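Local coordinates for protein putative oxidoreductase (Klebsiella pneumoniae subsp. pneumoniae MGH 78578, PDB 3E82) that is probably an NAD(P)-dependent oxidoreductase of the Gfo/Idh/MocA family, though its substrate is not established, at residues B[198-202]-B[332-337]; B[174-178]-B[211-217]; B[84-89]-B[109-114]; B[119-123]-B[314-318]. All coordinates share one frame; numbering follows the deposited sequence.

Interaction 1. Residues B[198-202]-B[332-337]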
loop_
_atom_site.group_PDB
_atom_site.type_symbol
_atom_site.label_atom_id
_atom_site.label_comp_id
_atom_site.label_asym_id
_atom_site.label_seq_id
_atom_site.Cartn_x
_atom_site.Cartn_y
_atom_site.Cartn_z
ATOM N N VAL B 198 13.156 -3.972 -6.361
ATOM C CA VAL B 198 11.728 -4.104 -6.614
ATOM C C VAL B 198 11.170 -5.294 -5.855
ATOM O O VAL B 198 11.751 -6.382 -5.864
ATOM C CB VAL B 198 11.450 -4.302 -8.132
ATOM C CG1 VAL B 198 9.976 -4.520 -8.372
ATOM C CG2 VAL B 198 11.935 -3.093 -8.914
ATOM N N GLN B 199 10.044 -5.087 -5.188
ATOM C CA GLN B 199 9.414 -6.157 -4.440
ATOM C C GLN B 199 7.995 -6.291 -4.980
ATOM O O GLN B 199 7.304 -5.296 -5.193
ATOM C CB GLN B 199 9.423 -5.815 -2.943
ATOM C CG GLN B 199 9.032 -6.947 -2.018
ATOM C CD GLN B 199 7.531 -7.087 -1.885
ATOM O OE1 GLN B 199 6.827 -6.086 -1.741
ATOM N NE2 GLN B 199 7.030 -8.329 -1.916
ATOM N N GLY B 200 7.562 -7.521 -5.222
ATOM C CA GLY B 200 6.232 -7.703 -5.761
ATOM C C GLY B 200 5.376 -8.783 -5.129
ATOM O O GLY B 200 5.875 -9.797 -4.650
ATOM N N ASN B 201 4.071 -8.553 -5.153
ATOM C CA ASN B 201 3.094 -9.492 -4.617
ATOM C C ASN B 201 1.943 -9.434 -5.618
ATOM O O ASN B 201 1.216 -8.433 -5.683
ATOM C CB ASN B 201 2.628 -9.035 -3.235
ATOM C CG ASN B 201 1.919 -10.133 -2.466
ATOM O OD1 ASN B 201 1.188 -10.950 -3.042
ATOM N ND2 ASN B 201 2.122 -10.154 -1.158
ATOM N N ILE B 202 1.804 -10.495 -6.415
ATOM C CA ILE B 202 0.772 -10.567 -7.453
ATOM C C ILE B 202 -0.160 -11.760 -7.208
ATOM O O ILE B 202 0.294 -12.866 -6.915
ATOM C CB ILE B 202 1.438 -10.685 -8.864
ATOM C CG1 ILE B 202 2.388 -9.504 -9.084
ATOM C CG2 ILE B 202 0.380 -10.677 -9.964
ATOM C CD1 ILE B 202 3.171 -9.576 -10.381
ATOM N N ALA B 332 10.967 -7.682 -12.993
ATOM C CA ALA B 332 11.533 -7.818 -11.658
ATOM C C ALA B 332 10.410 -8.048 -10.637
ATOM O O ALA B 332 10.554 -8.860 -9.723
ATOM C CB ALA B 332 12.329 -6.572 -11.293
ATOM N N ALA B 333 9.291 -7.345 -10.800
ATOM C CA ALA B 333 8.161 -7.496 -9.877
ATOM C C ALA B 333 7.614 -8.916 -9.938
ATOM O O ALA B 333 7.239 -9.491 -8.914
ATOM C CB ALA B 333 7.047 -6.499 -10.218
ATOM N N VAL B 334 7.562 -9.473 -11.143
ATOM C CA VAL B 334 7.053 -10.826 -11.320
ATOM C C VAL B 334 8.013 -11.842 -10.703
ATOM O O VAL B 334 7.578 -12.815 -10.092
ATOM C CB VAL B 334 6.820 -11.151 -12.824
ATOM C CG1 VAL B 334 6.437 -12.624 -12.990
ATOM C CG2 VAL B 334 5.703 -10.262 -13.375
ATOM N N ARG B 335 9.314 -11.619 -10.853
ATOM C CA ARG B 335 10.284 -12.540 -10.267
ATOM C C ARG B 335 10.171 -12.500 -8.747
ATOM O O ARG B 335 10.240 -13.528 -8.078
ATOM C CB ARG B 335 11.710 -12.158 -10.650
ATOM C CG ARG B 335 12.095 -12.437 -12.078
ATOM C CD ARG B 335 13.608 -12.463 -12.181
ATOM N NE ARG B 335 14.214 -11.177 -11.840
ATOM C CZ ARG B 335 14.258 -10.136 -12.664
ATOM N NH1 ARG B 335 13.731 -10.231 -13.874
ATOM N NH2 ARG B 335 14.840 -9.006 -12.288
ATOM N N SER B 336 10.019 -11.301 -8.204
ATOM C CA SER B 336 9.897 -11.130 -6.761
ATOM C C SER B 336 8.635 -11.835 -6.274
ATOM O O SER B 336 8.633 -12.508 -5.244
ATOM C CB SER B 336 9.816 -9.643 -6.421
ATOM O OG SER B 336 9.590 -9.446 -5.040
ATOM N N ALA B 337 7.554 -11.669 -7.023
ATOM C CA ALA B 337 6.291 -12.286 -6.661
ATOM C C ALA B 337 6.397 -13.815 -6.644
ATOM O O ALA B 337 5.824 -14.469 -5.783
ATOM C CB ALA B 337 5.199 -11.840 -7.630
HETATM O O HOH W 1 8.668 -10.804 -2.504
HETATM O O HOH W 2 2.937 -13.095 -4.825
#

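Interaction 2. Residues B[174-178]-B[211-217]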
loop_
_atom_site.group_PDB
_atom_site.type_symbol
_atom_site.label_atom_id
_atom_site.label_comp_id
_atom_site.label_asym_id
_atom_site.label_seq_id
_atom_site.Cartn_x
_atom_site.Cartn_y
_atom_site.Cartn_z
ATOM N N SER B 174 -3.689 -10.020 -20.673
ATOM C CA SER B 174 -2.408 -10.625 -20.318
ATOM C C SER B 174 -2.097 -10.537 -18.822
ATOM O O SER B 174 -0.958 -10.760 -18.400
ATOM C CB SER B 174 -1.286 -9.952 -21.105
ATOM O OG SER B 174 -0.030 -10.476 -20.719
ATOM N N GLY B 175 -3.114 -10.232 -18.024
ATOM C CA GLY B 175 -2.919 -10.098 -16.591
ATOM C C GLY B 175 -2.945 -8.621 -16.250
ATOM O O GLY B 175 -2.507 -7.784 -17.045
ATOM N N LEU B 176 -3.454 -8.295 -15.069
ATOM C CA LEU B 176 -3.556 -6.906 -14.650
ATOM C C LEU B 176 -2.200 -6.198 -14.604
ATOM O O LEU B 176 -2.049 -5.107 -15.155
ATOM C CB LEU B 176 -4.230 -6.836 -13.275
ATOM C CG LEU B 176 -4.649 -5.471 -12.738
ATOM C CD1 LEU B 176 -5.752 -4.902 -13.614
ATOM C CD2 LEU B 176 -5.152 -5.625 -11.309
ATOM N N TRP B 177 -1.220 -6.823 -13.954
ATOM C CA TRP B 177 0.111 -6.227 -13.829
ATOM C C TRP B 177 0.695 -5.838 -15.180
ATOM O O TRP B 177 1.098 -4.697 -15.376
ATOM C CB TRP B 177 1.066 -7.189 -13.106
ATOM C CG TRP B 177 2.455 -6.632 -12.871
ATOM C CD1 TRP B 177 3.647 -7.243 -13.168
ATOM C CD2 TRP B 177 2.794 -5.359 -12.294
ATOM N NE1 TRP B 177 4.699 -6.431 -12.817
ATOM C CE2 TRP B 177 4.205 -5.269 -12.280
ATOM C CE3 TRP B 177 2.044 -4.288 -11.790
ATOM C CZ2 TRP B 177 4.882 -4.149 -11.782
ATOM C CZ3 TRP B 177 2.722 -3.170 -11.293
ATOM C CH2 TRP B 177 4.126 -3.114 -11.295
ATOM N N PHE B 178 0.732 -6.784 -16.111
ATOM C CA PHE B 178 1.275 -6.523 -17.438
ATOM C C PHE B 178 0.527 -5.469 -18.236
ATOM O O PHE B 178 1.133 -4.749 -19.031
ATOM C CB PHE B 178 1.342 -7.817 -18.252
ATOM C CG PHE B 178 2.718 -8.404 -18.324
ATOM C CD1 PHE B 178 3.346 -8.885 -17.178
ATOM C CD2 PHE B 178 3.398 -8.457 -19.536
ATOM C CE1 PHE B 178 4.635 -9.413 -17.239
ATOM C CE2 PHE B 178 4.683 -8.978 -19.611
ATOM C CZ PHE B 178 5.304 -9.459 -18.461
ATOM N N ILE B 211 -6.603 -15.046 -14.146
ATOM C CA ILE B 211 -5.418 -14.218 -14.352
ATOM C C ILE B 211 -5.302 -13.296 -13.146
ATOM O O ILE B 211 -6.314 -12.960 -12.532
ATOM C CB ILE B 211 -5.553 -13.320 -15.602
ATOM C CG1 ILE B 211 -6.639 -13.864 -16.529
ATOM C CG2 ILE B 211 -4.220 -13.247 -16.325
ATOM C CD1 ILE B 211 -6.940 -12.961 -17.722
ATOM N N ASN B 212 -4.085 -12.872 -12.813
ATOM C CA ASN B 212 -3.907 -11.984 -11.666
ATOM C C ASN B 212 -4.793 -10.754 -11.792
ATOM O O ASN B 212 -4.902 -10.161 -12.868
ATOM C CB ASN B 212 -2.421 -11.590 -11.492
ATOM C CG ASN B 212 -1.925 -10.560 -12.518
ATOM O OD1 ASN B 212 -2.237 -9.372 -12.426
ATOM N ND2 ASN B 212 -1.127 -11.017 -13.485
ATOM N N ASP B 213 -5.458 -10.394 -10.697
ATOM C CA ASP B 213 -6.340 -9.229 -10.667
ATOM C C ASP B 213 -6.018 -8.348 -9.459
ATOM O O ASP B 213 -6.792 -7.467 -9.093
ATOM C CB ASP B 213 -7.813 -9.661 -10.602
ATOM C CG ASP B 213 -8.076 -10.680 -9.506
ATOM O OD1 ASP B 213 -7.326 -10.706 -8.506
ATOM O OD2 ASP B 213 -9.045 -11.453 -9.639
ATOM N N TRP B 214 -4.874 -8.607 -8.840
ATOM C CA TRP B 214 -4.426 -7.841 -7.687
ATOM C C TRP B 214 -2.910 -7.809 -7.773
ATOM O O TRP B 214 -2.257 -8.855 -7.787
ATOM C CB TRP B 214 -4.857 -8.528 -6.391
ATOM C CG TRP B 214 -4.598 -7.735 -5.129
ATOM C CD1 TRP B 214 -5.475 -6.897 -4.488
ATOM C CD2 TRP B 214 -3.425 -7.788 -4.310
ATOM N NE1 TRP B 214 -4.923 -6.440 -3.318
ATOM C CE2 TRP B 214 -3.665 -6.970 -3.182
ATOM C CE3 TRP B 214 -2.194 -8.451 -4.416
ATOM C CZ2 TRP B 214 -2.721 -6.800 -2.166
ATOM C CZ3 TRP B 214 -1.253 -8.280 -3.405
ATOM C CH2 TRP B 214 -1.525 -7.460 -2.294
ATOM N N ALA B 215 -2.352 -6.611 -7.848
ATOM C CA ALA B 215 -0.909 -6.474 -7.932
ATOM C C ALA B 215 -0.481 -5.357 -7.010
ATOM O O ALA B 215 -0.947 -4.222 -7.115
ATOM C CB ALA B 215 -0.487 -6.177 -9.360
ATOM N N HIS B 216 0.410 -5.699 -6.097
ATOM C CA HIS B 216 0.917 -4.747 -5.140
ATOM C C HIS B 216 2.429 -4.789 -5.253
ATOM O O HIS B 216 3.068 -5.744 -4.809
ATOM C CB HIS B 216 0.459 -5.153 -3.747
ATOM C CG HIS B 216 0.626 -4.073 -2.735
ATOM N ND1 HIS B 216 1.616 -4.102 -1.782
ATOM C CD2 HIS B 216 -0.017 -2.895 -2.580
ATOM C CE1 HIS B 216 1.578 -2.983 -1.084
ATOM N NE2 HIS B 216 0.597 -2.233 -1.547
ATOM N N VAL B 217 2.993 -3.740 -5.844
ATOM C CA VAL B 217 4.429 -3.658 -6.080
ATOM C C VAL B 217 5.087 -2.458 -5.423
ATOM O O VAL B 217 4.585 -1.340 -5.509
ATOM C CB VAL B 217 4.707 -3.599 -7.593
ATOM C CG1 VAL B 217 6.197 -3.440 -7.859
ATOM C CG2 VAL B 217 4.149 -4.855 -8.258
HETATM O O HOH W 3 0.163 -9.614 -15.670
#

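Interaction 3. Residues B[84-89]-B[109-114]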
loop_
_atom_site.group_PDB
_atom_site.type_symbol
_atom_site.label_atom_id
_atom_site.label_comp_id
_atom_site.label_asym_id
_atom_site.label_seq_id
_atom_site.Cartn_x
_atom_site.Cartn_y
_atom_site.Cartn_z
ATOM N N ALA B 84 8.361 -3.979 -36.224
ATOM C CA ALA B 84 9.231 -2.866 -35.879
ATOM C C ALA B 84 10.569 -3.146 -36.549
ATOM O O ALA B 84 11.221 -2.247 -37.077
ATOM C CB ALA B 84 9.406 -2.780 -34.367
ATOM N N ARG B 85 10.962 -4.414 -36.529
ATOM C CA ARG B 85 12.216 -4.840 -37.132
ATOM C C ARG B 85 12.196 -4.554 -38.634
ATOM O O ARG B 85 13.153 -4.012 -39.188
ATOM C CB ARG B 85 12.414 -6.338 -36.900
ATOM C CG ARG B 85 13.858 -6.770 -36.833
ATOM C CD ARG B 85 13.972 -8.251 -36.499
ATOM N NE ARG B 85 15.142 -8.537 -35.673
ATOM C CZ ARG B 85 15.151 -8.490 -34.344
ATOM N NH1 ARG B 85 14.047 -8.170 -33.684
ATOM N NH2 ARG B 85 16.261 -8.767 -33.671
ATOM N N LEU B 86 11.095 -4.926 -39.279
ATOM C CA LEU B 86 10.935 -4.724 -40.711
ATOM C C LEU B 86 10.921 -3.238 -41.056
ATOM O O LEU B 86 11.557 -2.806 -42.016
ATOM C CB LEU B 86 9.632 -5.366 -41.186
ATOM C CG LEU B 86 9.469 -5.433 -42.705
ATOM C CD1 LEU B 86 10.547 -6.344 -43.284
ATOM C CD2 LEU B 86 8.093 -5.956 -43.055
ATOM N N ALA B 87 10.186 -2.458 -40.270
ATOM C CA ALA B 87 10.096 -1.019 -40.494
ATOM C C ALA B 87 11.470 -0.355 -40.421
ATOM O O ALA B 87 11.841 0.420 -41.306
ATOM C CB ALA B 87 9.154 -0.389 -39.468
ATOM N N LEU B 88 12.215 -0.660 -39.360
ATOM C CA LEU B 88 13.550 -0.097 -39.170
ATOM C C LEU B 88 14.486 -0.471 -40.315
ATOM O O LEU B 88 15.187 0.387 -40.857
ATOM C CB LEU B 88 14.144 -0.564 -37.837
ATOM C CG LEU B 88 13.508 0.044 -36.581
ATOM C CD1 LEU B 88 14.175 -0.548 -35.336
ATOM C CD2 LEU B 88 13.671 1.566 -36.596
ATOM N N ASN B 89 14.502 -1.749 -40.680
ATOM C CA ASN B 89 15.347 -2.208 -41.780
ATOM C C ASN B 89 14.933 -1.537 -43.094
ATOM O O ASN B 89 15.730 -1.436 -44.028
ATOM C CB ASN B 89 15.268 -3.739 -41.896
ATOM C CG ASN B 89 16.241 -4.446 -40.959
ATOM O OD1 ASN B 89 15.941 -5.507 -40.404
ATOM N ND2 ASN B 89 17.422 -3.865 -40.789
ATOM N N GLU B 109 17.636 -5.606 -29.025
ATOM C CA GLU B 109 18.015 -5.757 -30.423
ATOM C C GLU B 109 17.413 -4.619 -31.246
ATOM O O GLU B 109 18.095 -4.044 -32.088
ATOM C CB GLU B 109 17.566 -7.125 -30.957
ATOM C CG GLU B 109 18.174 -8.294 -30.178
ATOM C CD GLU B 109 17.837 -9.661 -30.764
ATOM O OE1 GLU B 109 16.706 -9.838 -31.279
ATOM O OE2 GLU B 109 18.702 -10.562 -30.688
ATOM N N LEU B 110 16.152 -4.279 -30.983
ATOM C CA LEU B 110 15.500 -3.187 -31.706
ATOM C C LEU B 110 16.191 -1.850 -31.434
ATOM O O LEU B 110 16.395 -1.054 -32.349
ATOM C CB LEU B 110 14.015 -3.095 -31.335
ATOM C CG LEU B 110 13.157 -4.270 -31.811
ATOM C CD1 LEU B 110 11.697 -3.995 -31.512
ATOM C CD2 LEU B 110 13.354 -4.476 -33.322
ATOM N N ILE B 111 16.552 -1.608 -30.176
ATOM C CA ILE B 111 17.236 -0.373 -29.815
ATOM C C ILE B 111 18.531 -0.251 -30.628
ATOM O O ILE B 111 18.798 0.792 -31.232
ATOM C CB ILE B 111 17.543 -0.340 -28.294
ATOM C CG1 ILE B 111 16.223 -0.249 -27.508
ATOM C CG2 ILE B 111 18.436 0.860 -27.954
ATOM C CD1 ILE B 111 16.386 -0.304 -25.994
ATOM N N ALA B 112 19.313 -1.326 -30.660
ATOM C CA ALA B 112 20.570 -1.351 -31.403
ATOM C C ALA B 112 20.326 -1.136 -32.893
ATOM O O ALA B 112 21.069 -0.411 -33.554
ATOM C CB ALA B 112 21.277 -2.679 -31.181
ATOM N N LEU B 113 19.279 -1.769 -33.415
ATOM C CA LEU B 113 18.944 -1.657 -34.828
ATOM C C LEU B 113 18.576 -0.231 -35.223
ATOM O O LEU B 113 19.061 0.282 -36.233
ATOM C CB LEU B 113 17.793 -2.609 -35.175
ATOM C CG LEU B 113 17.369 -2.683 -36.651
ATOM C CD1 LEU B 113 18.557 -3.128 -37.510
ATOM C CD2 LEU B 113 16.210 -3.657 -36.804
ATOM N N ALA B 114 17.721 0.414 -34.433
ATOM C CA ALA B 114 17.307 1.780 -34.739
ATOM C C ALA B 114 18.524 2.700 -34.754
ATOM O O ALA B 114 18.611 3.618 -35.567
ATOM C CB ALA B 114 16.283 2.271 -33.705
#

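Interaction 4. Residues B[119-123]-B[314-318]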
loop_
_atom_site.group_PDB
_atom_site.type_symbol
_atom_site.label_atom_id
_atom_site.label_comp_id
_atom_site.label_asym_id
_atom_site.label_seq_id
_atom_site.Cartn_x
_atom_site.Cartn_y
_atom_site.Cartn_z
ATOM N N ARG B 119 17.481 5.723 -37.220
ATOM C CA ARG B 119 16.073 6.080 -37.276
ATOM C C ARG B 119 15.513 6.180 -35.856
ATOM O O ARG B 119 16.008 5.518 -34.945
ATOM C CB ARG B 119 15.299 5.030 -38.082
ATOM C CG ARG B 119 15.524 5.116 -39.598
ATOM C CD ARG B 119 14.819 6.324 -40.182
ATOM N NE ARG B 119 15.267 6.638 -41.534
ATOM C CZ ARG B 119 14.964 7.770 -42.169
ATOM N NH1 ARG B 119 14.206 8.686 -41.570
ATOM N NH2 ARG B 119 15.444 8.005 -43.388
ATOM N N LEU B 120 14.496 7.017 -35.665
ATOM C CA LEU B 120 13.874 7.154 -34.353
ATOM C C LEU B 120 12.971 5.962 -34.063
ATOM O O LEU B 120 12.181 5.540 -34.913
ATOM C CB LEU B 120 13.028 8.435 -34.261
ATOM C CG LEU B 120 12.296 8.672 -32.918
ATOM C CD1 LEU B 120 12.152 10.165 -32.666
ATOM C CD2 LEU B 120 10.916 7.983 -32.916
ATOM N N LEU B 121 13.101 5.426 -32.858
ATOM C CA LEU B 121 12.270 4.309 -32.405
ATOM C C LEU B 121 11.707 4.748 -31.066
ATOM O O LEU B 121 12.447 5.246 -30.220
ATOM C CB LEU B 121 13.104 3.043 -32.199
ATOM C CG LEU B 121 12.432 1.891 -31.430
ATOM C CD1 LEU B 121 11.200 1.399 -32.158
ATOM C CD2 LEU B 121 13.427 0.761 -31.256
ATOM N N SER B 122 10.406 4.576 -30.871
ATOM C CA SER B 122 9.791 4.962 -29.604
ATOM C C SER B 122 8.672 3.991 -29.240
ATOM O O SER B 122 8.271 3.167 -30.062
ATOM C CB SER B 122 9.245 6.389 -29.706
ATOM O OG SER B 122 8.825 6.856 -28.439
ATOM N N VAL B 123 8.188 4.076 -28.004
ATOM C CA VAL B 123 7.116 3.210 -27.535
ATOM C C VAL B 123 6.017 4.129 -27.002
ATOM O O VAL B 123 6.309 5.154 -26.387
ATOM C CB VAL B 123 7.610 2.260 -26.416
ATOM C CG1 VAL B 123 6.461 1.378 -25.935
ATOM C CG2 VAL B 123 8.762 1.403 -26.937
ATOM N N ILE B 314 14.125 18.561 -31.195
ATOM C CA ILE B 314 14.419 18.057 -29.857
ATOM C C ILE B 314 14.738 16.566 -29.881
ATOM O O ILE B 314 14.670 15.917 -30.918
ATOM C CB ILE B 314 13.212 18.235 -28.924
ATOM C CG1 ILE B 314 12.024 17.435 -29.473
ATOM C CG2 ILE B 314 12.852 19.708 -28.802
ATOM C CD1 ILE B 314 10.807 17.438 -28.575
ATOM N N ALA B 315 15.068 16.026 -28.718
ATOM C CA ALA B 315 15.375 14.611 -28.605
ATOM C C ALA B 315 14.085 13.793 -28.518
ATOM O O ALA B 315 13.012 14.321 -28.203
ATOM C CB ALA B 315 16.242 14.362 -27.369
ATOM N N ASN B 316 14.198 12.505 -28.824
ATOM C CA ASN B 316 13.072 11.576 -28.758
ATOM C C ASN B 316 12.412 11.788 -27.391
ATOM O O ASN B 316 13.070 11.674 -26.360
ATOM C CB ASN B 316 13.607 10.142 -28.840
ATOM C CG ASN B 316 12.510 9.102 -29.000
ATOM O OD1 ASN B 316 11.342 9.344 -28.682
ATOM N ND2 ASN B 316 12.897 7.916 -29.480
ATOM N N PRO B 317 11.110 12.102 -27.359
ATOM C CA PRO B 317 10.472 12.305 -26.051
ATOM C C PRO B 317 10.391 11.022 -25.225
ATOM O O PRO B 317 10.334 11.064 -23.991
ATOM C CB PRO B 317 9.095 12.845 -26.420
ATOM C CG PRO B 317 8.807 12.127 -27.721
ATOM C CD PRO B 317 10.135 12.252 -28.454
ATOM N N VAL B 318 10.388 9.879 -25.904
ATOM C CA VAL B 318 10.317 8.602 -25.215
ATOM C C VAL B 318 11.312 7.639 -25.841
ATOM O O VAL B 318 10.942 6.792 -26.649
ATOM C CB VAL B 318 8.911 7.990 -25.315
ATOM C CG1 VAL B 318 8.850 6.680 -24.516
ATOM C CG2 VAL B 318 7.872 8.994 -24.826
#

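Interaction 1. Residues B[198-202]-B[332-337]
Ser336 reaches from the helix to the edge strand and takes the single direct hydrogen bond of this contact: Gly200 N donates to Ser336 OG over 2.8 Å, nearly straight at 161°. With OG turned anti to its backbone N (chi1 175°), the hydroxyl leaves the helix toward the strand. The same oxygen is hydrogen-bonded to Met341 O and to a water 3.0 Å from OG, and that water accepts from Gln199 NE2, so several polar partners fix the rotation of the serine.

Gly200, with no side chain, lets its CA approach Ala333 O to 3.8 Å, and Ala337 CA comes within 3.2 Å of Gly200 O in a CA-H...O contact.

The apolar contacts flank this centre. Val198 sets CB against Ala332 CB at 4.0 Å, while its CG1 branch rests on the backbone N and CA of Ala333. At the other end Ile202 lays CG1 on Ala337 CB (3.9 Å) and carries CD1 on to Val334 CG2. Small residues on the helix allow its axis to come within 5.8 Å of the strand's, crossing at -65°.

Asn201 leaves the strand on the face away from the helix; its OD1 and ND2 hydrogen-bond to Lys225 and Asn220 of the second subunit. A helix thus covers one face of the mixed sheet while the other meets the second subunit, as in the C-terminal alpha/beta domain of this family.

Interaction 2. Residues B[174-178]-B[211-217]
The start of helix 176-192, with Gly175 at its N-cap position, is held by the residues leading into strand 214-220. Asn212 does most of the holding. Its OD1 accepts from Trp177 N at 3.1 Å, 165° at the hydrogen, in the carbonyl plane and on a lone pair; its backbone O takes Leu176 N at 3.2 Å, with the donor tilted from the carbonyl plane. The amide reaches the helix because CG stands between the backbone N and the carbonyl carbon (chi1 75°). From the same amide ND2 donates to a water that also accepts from Phe178 N and donates to Ser174 O, so both ends of the group are engaged.

Ile211 puts CG2 on Gly175 CA at 3.4 Å. Leu176 extends CD2 to the backbone of Asp213. Farther along, Val217 CG2 sits over a face of the Trp177 six-membered ring, 3.6 Å from its centroid and 17° off the normal, a CH-pi contact, while Ala215 CB approaches Trp177 CE3 at 4.0 Å. The indole NE1 is tied to Leu330 O on helix 320-339.

Asp213 and Trp214, both facing Ala203, form a classic beta bulge at the beginning of a strand whose inner face is packed by helices, an alpha/beta layer.

Interaction 3. Residues B[84-89]-B[109-114]
Arg85 spans the gap between the two helices and touches three residues of helix 104-116 on the way. CB lies 4.1 Å from Leu110 CD2. CG, roughly anti to the backbone N, comes 3.9 Å from Leu113 CD2, so the aliphatic base of the arginine rests against two leucines of that helix, each crossing it at about a right angle. After a bend at chi3 the guanidinium arrives at Glu109: NH1 remains by Leu110 CD2 at 3.8 Å, while NH2 makes a salt bridge to Glu109 OE1 at 2.7 Å. This bond is short but bent, 137° at the hydrogen. The carboxylate oxygen is at the edge of the guanidinium, near its plane, yet is itself met from above the carboxylate plane, the two planes being 66° apart. The charges therefore pair through one nitrogen and one oxygen instead of side by side.

Away from the salt bridge the contact is apolar. Leu88 inserts CD1 among Leu110 O, Ala114 N and Ala114 CB, the last at 3.9 Å, and its CB meets Leu113 CD2. Ala84 CB touches Leu110 CD1, while Asn89 ND2 lies 3.5 Å from Leu113 CD1.

The helix segments run nearly parallel, 11° apart with axes 10.0 Å from one another, as helices of successive beta-alpha units do in a Rossmann fold. Both helices pack on the sheet, at strands 93-96 and 121-123: Ala84 and Leu88 on the first, Leu110 and Ala114 on the second.

Interaction 4. Residues B[119-123]-B[314-318]
Asn316 and Leu120 cross at a slant, with the leucine CG 3.6 Å from Asn316 ND2 and its CD1 at 3.8 Å from Asn316 CG. This contact sets the amide beside the leucine branches, and its two ends then do different work. ND2 donates to Leu121 O at 2.8 Å; the acceptor lies in the amide plane, but the nitrogen stands above the carbonyl plane of Leu121, and the angle at the hydrogen is only 131°. OD1 turns back on its own chain to accept from Val318 N at 3.0 Å, closing an Asx turn that shapes the loop at Pro317. With CG anti to the backbone N (chi1 -171°), the amide projects toward the strand.

Ser122 is the second link. Its OG donates to Val318 O at 2.8 Å, approaching slightly out of the carbonyl plane, and also bonds to Tyr302 OH on helix 300-310. Val318 extends CG1 to Val123 O at 3.5 Å.

Strand 121-123 is the last strand of the parallel Rossmann sheet, paired with strand 93-96. On one side helix 104-116 covers it; toward the C-terminal domain, the loop between helices 300-310 and 320-339 meets the strand, with Ile306 and Tyr302 close by.

How the interactions relate
The contacts form two pairs about 29 to 30 Å apart, centre to centre. Interactions 1 and 2 have centres 11 Å apart in the C-terminal domain and meet through neighbouring strands of one sheet: Asn201 O and His216 N, 2.9 Å apart, probably hydrogen-bond, and Trp177 packs on Ile202, Ala333 and Val334. Interaction 3 and the 119-123 half of interaction 4 lie in the Rossmann domain, centres 13 Å apart, linked by a probable hydrogen bond between Ala114 O and Arg119 N, 2.9 Å. Interaction 4 joins the two domains, and helix 320-339, after its loop, carries segment 332-337 of interaction 1. The probable dinucleotide motif, Gly14, Gly16 and Gly19, lies in none of these segments.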